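Local coordinates for putative outer membrane lipoprotein (Salmonella typhimurium LT2, PDB 2RD1) that is of unknown function but is probably a lipid-anchored protein of the bacterial cell envelope, built on a small all-beta fold of the SH3 clan, at residues A[27-31]-A[41-47]. Sequence-based numbering, arbitrary orientation.
Sequences TGMTS and EINSNDV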
# COMPACT_ATOMS: atom_id res chain seq x y z
N THR A 27 7.18 10.49 10.75
CA THR A 27 5.79 10.85 10.95
C THR A 27 4.96 9.61 11.24
O THR A 27 3.78 9.70 11.60
CB THR A 27 5.19 11.55 9.71
OG1 THR A 27 5.13 10.63 8.62
CG2 THR A 27 6.06 12.74 9.30
N GLY A 28 5.59 8.44 11.09
CA GLY A 28 4.90 7.19 11.32
C GLY A 28 3.75 7.04 10.34
O GLY A 28 2.78 6.32 10.60
N MSE A 29 3.86 7.74 9.22
CA MSE A 29 2.84 7.71 8.19
C MSE A 29 3.35 7.07 6.90
O MSE A 29 4.54 7.16 6.58
CB MSE A 29 2.36 9.13 7.87
CG MSE A 29 1.72 9.85 9.03
SE MSE A 29 0.14 8.95 9.67
CE MSE A 29 -1.16 9.68 8.43
N THR A 30 2.45 6.42 6.19
CA THR A 30 2.79 5.80 4.91
C THR A 30 1.81 6.40 3.92
O THR A 30 0.60 6.21 4.03
CB THR A 30 2.60 4.27 4.93
OG1 THR A 30 3.46 3.69 5.92
CG2 THR A 30 2.94 3.68 3.58
N SER A 31 2.33 7.16 2.96
CA SER A 31 1.47 7.77 1.98
C SER A 31 1.40 6.89 0.74
O SER A 31 2.39 6.27 0.35
CB SER A 31 2.01 9.14 1.59
OG SER A 31 3.25 9.01 0.92
N GLU A 41 -2.81 8.74 3.14
CA GLU A 41 -1.74 8.48 4.08
C GLU A 41 -2.36 7.61 5.16
O GLU A 41 -3.55 7.74 5.46
CB GLU A 41 -1.21 9.79 4.67
CG GLU A 41 0.26 9.73 5.12
CD GLU A 41 0.83 11.10 5.49
OE1 GLU A 41 0.30 11.73 6.43
OE2 GLU A 41 1.80 11.55 4.83
N ILE A 42 -1.57 6.71 5.73
CA ILE A 42 -2.06 5.81 6.78
C ILE A 42 -0.95 5.54 7.78
O ILE A 42 0.22 5.54 7.43
CB ILE A 42 -2.54 4.46 6.18
CG1 ILE A 42 -3.01 3.53 7.30
CG2 ILE A 42 -1.40 3.79 5.41
CD1 ILE A 42 -3.54 2.20 6.80
N ASN A 43 -1.34 5.32 9.03
CA ASN A 43 -0.36 5.03 10.06
C ASN A 43 0.41 3.75 9.70
O ASN A 43 -0.19 2.71 9.43
CB ASN A 43 -1.05 4.87 11.42
CG ASN A 43 -0.14 4.28 12.47
OD1 ASN A 43 1.04 4.61 12.55
ND2 ASN A 43 -0.70 3.40 13.30
N SER A 44 1.73 3.86 9.66
CA SER A 44 2.59 2.74 9.31
C SER A 44 2.36 1.50 10.16
O SER A 44 2.71 0.39 9.74
CB SER A 44 4.06 3.16 9.41
OG SER A 44 4.31 4.29 8.59
N ASN A 45 1.77 1.67 11.34
CA ASN A 45 1.50 0.53 12.22
C ASN A 45 0.28 -0.24 11.75
O ASN A 45 0.12 -1.43 12.05
CB ASN A 45 1.29 1.00 13.66
CG ASN A 45 2.53 1.64 14.25
OD1 ASN A 45 2.92 2.74 13.86
ND2 ASN A 45 3.16 0.94 15.20
N ASP A 46 -0.59 0.43 11.00
CA ASP A 46 -1.80 -0.18 10.48
C ASP A 46 -1.58 -0.97 9.19
O ASP A 46 -2.52 -1.53 8.63
CB ASP A 46 -2.85 0.90 10.23
CG ASP A 46 -3.32 1.56 11.51
OD1 ASP A 46 -3.89 0.85 12.37
OD2 ASP A 46 -3.12 2.78 11.67
N VAL A 47 -0.33 -1.03 8.73
CA VAL A 47 -0.01 -1.77 7.51
C VAL A 47 0.59 -3.14 7.83
O VAL A 47 1.68 -3.24 8.39
CB VAL A 47 0.99 -0.99 6.63
CG1 VAL A 47 1.27 -1.78 5.36
CG2 VAL A 47 0.45 0.40 6.30
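Alternating side chains give a beta hairpin two distinct faces. T30 and I42 set the register as a hydrogen-bonded pair: T30 N donates to I42 O at 2.7 Å, and I42 N to T30 O at 2.8 Å. Two residues on, past the non-hydrogen-bonded pair M29 and N43, S44 N donates to G28 O at 2.8 Å. T30 (chi1 m) places OG1 2.9 Å from S44 OG (also m), a hydrogen bond whose donor is open, though the placement of S44 OG is less certain. T30 CB lies 4.1 Å from I42 CG2. On the other face, E41 (chi1 and chi2 both t) reaches across toward the neighbouring strand, its CG 4.0 Å from S31 CB. M29, a selenomethionine with all three chi angles m, curls until its CE lies 3.2 Å from E41 OE1. T27, in p, closes an ST turn from OG1 to M29 N (3.2 Å), while N43 ND2 bonds D46 OD2 at 3.0 Å alongside the backbone bond D46 N to N43 O (2.8 Å). Strand 29-33 is central in its three-stranded sheet: T30 and S44 touch L23 of strand 22-24, while I42 and V47 meet T9 and M7 of strand 4-9 in the other sheet.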